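PDB 3W20: putative uncharacterized protein from Burkholderia ambifaria, which probably acts as a 2-oxoglutarate-dependent dioxygenase that oxidises N-substituted L-amino acids, here with a zinc ion in its metal site. Local coordinates for residues 21-26 with 235-240; 27-32 with 36-41. All coordinates share one frame; numbering follows the deposited sequence.

Contact 1: 21-26 with 235-240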
loop_
_atom_site.group_PDB
_atom_site.type_symbol
_atom_site.label_atom_id
_atom_site.label_comp_id
_atom_site.label_asym_id
_atom_site.label_seq_id
_atom_site.Cartn_x
_atom_site.Cartn_y
_atom_site.Cartn_z
HETATM N N MSE A 21 -38.179 5.862 1.516
HETATM C CA MSE A 21 -37.460 4.875 0.698
HETATM C C MSE A 21 -36.494 4.132 1.527
HETATM O O MSE A 21 -35.983 4.666 2.534
HETATM C CB MSE A 21 -36.513 5.457 -0.390
HETATM C CG MSE A 21 -37.062 6.766 -0.837
HETATM SE SE MSE A 21 -35.903 7.340 -2.313
HETATM C CE MSE A 21 -36.107 5.886 -3.561
ATOM N N THR A 22 -36.158 2.928 1.095
ATOM C CA THR A 22 -35.022 2.230 1.729
ATOM C C THR A 22 -33.738 2.826 1.203
ATOM O O THR A 22 -33.726 3.487 0.135
ATOM C CB THR A 22 -34.980 0.735 1.395
ATOM O OG1 THR A 22 -34.901 0.538 -0.034
ATOM C CG2 THR A 22 -36.223 0.030 1.905
ATOM N N ILE A 23 -32.635 2.593 1.934
ATOM C CA ILE A 23 -31.307 2.922 1.376
ATOM C C ILE A 23 -31.062 2.245 0.010
ATOM O O ILE A 23 -30.575 2.893 -0.916
ATOM C CB ILE A 23 -30.166 2.453 2.361
ATOM C CG1 ILE A 23 -30.415 3.103 3.718
ATOM C CG2 ILE A 23 -28.762 2.705 1.740
ATOM C CD1 ILE A 23 -29.642 4.355 3.990
ATOM N N ALA A 24 -31.379 0.941 -0.127
ATOM C CA ALA A 24 -31.109 0.252 -1.401
ATOM C C ALA A 24 -31.937 0.885 -2.501
ATOM O O ALA A 24 -31.421 1.001 -3.629
ATOM C CB ALA A 24 -31.424 -1.251 -1.338
ATOM N N ALA A 25 -33.185 1.353 -2.197
ATOM C CA ALA A 25 -33.943 1.935 -3.264
ATOM C C ALA A 25 -33.372 3.291 -3.729
ATOM O O ALA A 25 -33.360 3.579 -4.913
ATOM C CB ALA A 25 -35.457 2.013 -2.929
ATOM N N ALA A 26 -32.933 4.110 -2.781
ATOM C CA ALA A 26 -32.353 5.425 -3.073
ATOM C C ALA A 26 -31.062 5.231 -3.910
ATOM O O ALA A 26 -30.892 5.872 -4.954
ATOM C CB ALA A 26 -32.005 6.147 -1.794
ATOM N N GLY A 235 -28.194 14.330 11.081
ATOM C CA GLY A 235 -29.002 13.114 11.053
ATOM C C GLY A 235 -29.356 12.771 9.602
ATOM O O GLY A 235 -29.829 11.674 9.317
ATOM N N GLN A 236 -29.119 13.710 8.691
ATOM C CA GLN A 236 -29.422 13.465 7.237
ATOM C C GLN A 236 -28.232 12.830 6.491
ATOM O O GLN A 236 -27.100 13.228 6.682
ATOM C CB GLN A 236 -29.971 14.711 6.504
ATOM C CG GLN A 236 -31.292 15.247 7.081
ATOM C CD GLN A 236 -31.827 16.428 6.256
ATOM O OE1 GLN A 236 -31.092 17.333 5.882
ATOM N NE2 GLN A 236 -33.105 16.367 5.926
ATOM N N LEU A 237 -28.553 11.866 5.620
ATOM C CA LEU A 237 -27.553 11.227 4.752
ATOM C C LEU A 237 -27.797 11.830 3.370
ATOM O O LEU A 237 -28.917 11.785 2.875
ATOM C CB LEU A 237 -27.873 9.748 4.663
ATOM C CG LEU A 237 -26.996 8.933 3.680
ATOM C CD1 LEU A 237 -25.491 8.945 4.049
ATOM C CD2 LEU A 237 -27.558 7.497 3.694
ATOM N N THR A 238 -26.735 12.350 2.766
ATOM C CA THR A 238 -26.835 12.893 1.437
ATOM C C THR A 238 -26.122 11.915 0.463
ATOM O O THR A 238 -24.950 11.615 0.705
ATOM C CB THR A 238 -26.133 14.230 1.413
ATOM O OG1 THR A 238 -26.866 15.097 2.297
ATOM C CG2 THR A 238 -26.256 14.892 0.028
ATOM N N LEU A 239 -26.827 11.482 -0.578
ATOM C CA LEU A 239 -26.305 10.535 -1.563
ATOM C C LEU A 239 -26.373 11.275 -2.908
ATOM O O LEU A 239 -27.407 11.943 -3.199
ATOM C CB LEU A 239 -27.165 9.325 -1.591
ATOM C CG LEU A 239 -27.273 8.548 -0.259
ATOM C CD1 LEU A 239 -28.405 7.563 -0.420
ATOM C CD2 LEU A 239 -25.937 7.824 -0.172
ATOM N N PHE A 240 -25.256 11.355 -3.637
ATOM C CA PHE A 240 -25.294 12.097 -4.841
ATOM C C PHE A 240 -24.337 11.561 -5.883
ATOM O O PHE A 240 -23.404 10.804 -5.559
ATOM C CB PHE A 240 -24.898 13.599 -4.621
ATOM C CG PHE A 240 -23.503 13.790 -4.087
ATOM C CD1 PHE A 240 -22.480 14.320 -4.895
ATOM C CD2 PHE A 240 -23.222 13.502 -2.740
ATOM C CE1 PHE A 240 -21.173 14.483 -4.364
ATOM C CE2 PHE A 240 -21.927 13.657 -2.217
ATOM C CZ PHE A 240 -20.914 14.172 -3.007
#
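Ile23 and Leu237 meet because their torsions send the branches across the gap between helix and strand. In Leu237 CG is anti to the backbone N (chi1 175°), which carries CD2 outward from the strand; in Ile23 CG1 lies beside the backbone N (chi1 -56°), and a chi2 of -97°, off the staggered positions, turns CD1 to the strand. The two side chains are set roughly perpendicular, Ile23 CD1 resting 3.8 Å from Leu237 CD2. One turn further along the helix, Ala26 points at the strand and its CB meets Leu239 CD1 at 4.1 Å. Thr22 starts the helix as its N-cap: Thr22 OG1 accepts from Ala25 N at 2.9 Å, the work a small hydroxyl side chain does well, and Thr22 O accepts from Ala26 N, opening the helical hydrogen bonding. The contact is wholly apolar and buried, which suits the branched Ile23, Leu237 and Leu239, with the small Ala26 where the backbones come closest, Ala26 CA lying 8.1 Å from Leu239 CA. The helix thus lies over the sheet face of strand 236-241, with Ile38 and Met40 of strand 37-41 beside Ala26 and helix 111-120 covering Ile23 through Leu115 and Ala119 and Leu239 through Phe116.

Contact 2: 27-32 with 36-41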
loop_
_atom_site.group_PDB
_atom_site.type_symbol
_atom_site.label_atom_id
_atom_site.label_comp_id
_atom_site.label_asym_id
_atom_site.label_seq_id
_atom_site.Cartn_x
_atom_site.Cartn_y
_atom_site.Cartn_z
ATOM N N ILE A 27 -30.255 4.273 -3.482
ATOM C CA ILE A 27 -28.973 3.971 -4.182
ATOM C C ILE A 27 -29.345 3.443 -5.607
ATOM O O ILE A 27 -28.746 3.843 -6.624
ATOM C CB ILE A 27 -28.121 2.948 -3.413
ATOM C CG1 ILE A 27 -27.554 3.517 -2.111
ATOM C CG2 ILE A 27 -27.039 2.287 -4.284
ATOM C CD1 ILE A 27 -26.561 4.680 -2.344
ATOM N N HIS A 28 -30.321 2.557 -5.713
ATOM C CA HIS A 28 -30.746 2.108 -7.091
ATOM C C HIS A 28 -31.216 3.251 -7.980
ATOM O O HIS A 28 -30.974 3.224 -9.235
ATOM C CB HIS A 28 -31.857 1.041 -6.956
ATOM C CG HIS A 28 -32.430 0.561 -8.277
ATOM N ND1 HIS A 28 -33.361 1.263 -8.978
ATOM C CD2 HIS A 28 -32.182 -0.602 -9.017
ATOM C CE1 HIS A 28 -33.652 0.608 -10.123
ATOM N NE2 HIS A 28 -32.973 -0.553 -10.123
ATOM N N ALA A 29 -31.965 4.219 -7.415
ATOM C CA ALA A 29 -32.449 5.312 -8.237
ATOM C C ALA A 29 -31.261 6.103 -8.730
ATOM O O ALA A 29 -31.246 6.523 -9.879
ATOM C CB ALA A 29 -33.499 6.193 -7.510
ATOM N N LEU A 30 -30.258 6.302 -7.864
ATOM C CA LEU A 30 -29.104 7.087 -8.317
ATOM C C LEU A 30 -28.354 6.317 -9.415
ATOM O O LEU A 30 -27.867 6.891 -10.403
ATOM C CB LEU A 30 -28.189 7.418 -7.146
ATOM C CG LEU A 30 -28.865 8.490 -6.257
ATOM C CD1 LEU A 30 -28.295 8.402 -4.840
ATOM C CD2 LEU A 30 -28.515 9.827 -6.842
ATOM N N ASP A 31 -28.222 5.012 -9.195
ATOM C CA ASP A 31 -27.360 4.218 -10.111
ATOM C C ASP A 31 -28.093 4.124 -11.445
ATOM O O ASP A 31 -27.455 3.921 -12.474
ATOM C CB ASP A 31 -27.228 2.847 -9.500
ATOM C CG ASP A 31 -26.191 1.991 -10.176
ATOM O OD1 ASP A 31 -25.069 2.394 -10.424
ATOM O OD2 ASP A 31 -26.594 0.874 -10.550
ATOM N N ALA A 32 -29.428 4.204 -11.402
ATOM C CA ALA A 32 -30.215 4.238 -12.635
ATOM C C ALA A 32 -30.234 5.601 -13.319
ATOM O O ALA A 32 -30.941 5.812 -14.327
ATOM C CB ALA A 32 -31.660 3.785 -12.340
ATOM N N ASP A 36 -30.272 13.110 -9.218
ATOM C CA ASP A 36 -28.935 13.591 -9.085
ATOM C C ASP A 36 -28.463 13.565 -7.613
ATOM O O ASP A 36 -27.297 13.380 -7.337
ATOM C CB ASP A 36 -28.898 14.976 -9.710
ATOM C CG ASP A 36 -29.328 14.939 -11.157
ATOM O OD1 ASP A 36 -28.682 14.189 -11.901
ATOM O OD2 ASP A 36 -30.396 15.497 -11.519
ATOM N N ALA A 37 -29.361 13.822 -6.692
ATOM C CA ALA A 37 -29.083 13.720 -5.261
ATOM C C ALA A 37 -30.302 13.286 -4.516
ATOM O O ALA A 37 -31.447 13.523 -4.935
ATOM C CB ALA A 37 -28.565 15.053 -4.690
ATOM N N ILE A 38 -30.069 12.628 -3.412
ATOM C CA ILE A 38 -31.134 12.166 -2.489
ATOM C C ILE A 38 -30.664 12.484 -1.083
ATOM O O ILE A 38 -29.520 12.139 -0.651
ATOM C CB ILE A 38 -31.418 10.685 -2.626
ATOM C CG1 ILE A 38 -31.856 10.381 -4.082
ATOM C CG2 ILE A 38 -32.634 10.277 -1.722
ATOM C CD1 ILE A 38 -32.228 8.886 -4.302
ATOM N N VAL A 39 -31.558 13.136 -0.333
ATOM C CA VAL A 39 -31.262 13.425 1.073
ATOM C C VAL A 39 -32.231 12.680 1.982
ATOM O O VAL A 39 -33.454 12.801 1.813
ATOM C CB VAL A 39 -31.325 14.927 1.371
ATOM C CG1 VAL A 39 -31.023 15.118 2.871
ATOM C CG2 VAL A 39 -30.271 15.683 0.545
HETATM N N MSE A 40 -31.726 11.885 2.934
HETATM C CA MSE A 40 -32.573 10.969 3.717
HETATM C C MSE A 40 -32.394 11.205 5.225
HETATM O O MSE A 40 -31.313 11.454 5.699
HETATM C CB MSE A 40 -32.099 9.495 3.445
HETATM C CG MSE A 40 -32.006 9.228 1.939
HETATM SE SE MSE A 40 -31.531 7.314 1.679
HETATM C CE MSE A 40 -33.132 6.531 2.463
ATOM N N ASP A 41 -33.494 11.132 5.981
ATOM C CA ASP A 41 -33.474 11.336 7.422
ATOM C C ASP A 41 -33.210 9.996 8.077
ATOM O O ASP A 41 -34.082 9.169 8.223
ATOM C CB ASP A 41 -34.830 11.879 7.888
ATOM C CG ASP A 41 -35.101 13.269 7.412
ATOM O OD1 ASP A 41 -34.311 13.852 6.645
ATOM O OD2 ASP A 41 -36.136 13.823 7.810
#
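Leu30 and Ile38 form the apolar centre of this contact, where helix 27-31 lies over strand 37-41 in nearly antiparallel direction (170°), their axes 9.0 Å apart at closest approach. The side chains of Leu30 and Ile38 run by one another in opposing senses: Leu30 CG sits 3.9 Å from Ile38 CD1, and Leu30 CD1 comes 4.0 Å from the same methyl. Ile38 reaches this far because its chain is extended, chi2 -178°, so CD1 is carried away from the strand toward the helix. Ala29 adds a lighter touch, its CB 4.4 Å from Ile38 CD1; a small residue fits where the helix faces the strand directly. Leu30 also packs on Leu239 and Ile38 on Leu9, so the branched ends of leucine and isoleucine suit an interface buried between helix and sheet.

Leu30 also packs against the backbone, its CD2 lying 3.8 Å from Asp36 O. No hydrogen bond spans the segments. The CB of Asp36 points away from the helix, and its carboxylate OD1 forms a salt bridge with Arg11 NH1, while OD2 accepts from Phe12 N, which would offset the charge of this buried carboxylate.

Asp36 and Ala37 both bond by their backbones to Met10 on the adjoining strand 4-10, a classic beta bulge, here at the start of a strand in the sheet of a double-stranded beta-helix dioxygenase, with a helix packed on its face.

Overall arrangement
The centres of contacts 1 and 2 are 6 Å apart, and both draw on helix 23-31: its first turn serves contact 1 and the following turns contact 2. Their strands, 236-241 and 37-41, are antiparallel neighbours in one sheet, tied by probable backbone hydrogen bonds from Ile38 N to Leu239 O and from Leu237 N to Met40 O. Strand 37-41 follows the helix after a short loop, whereas strand 236-241 returns some 200 residues later, so contact 2 is local and contact 1 long-range. Together they lay one helix along the face of two neighbouring strands, in a mixed sheet joining N-terminal strands to later ones; its strands 139-143 and 255-265 carry the 2-oxoglutarate-binding Arg141, Tyr143, Arg255 and Thr257.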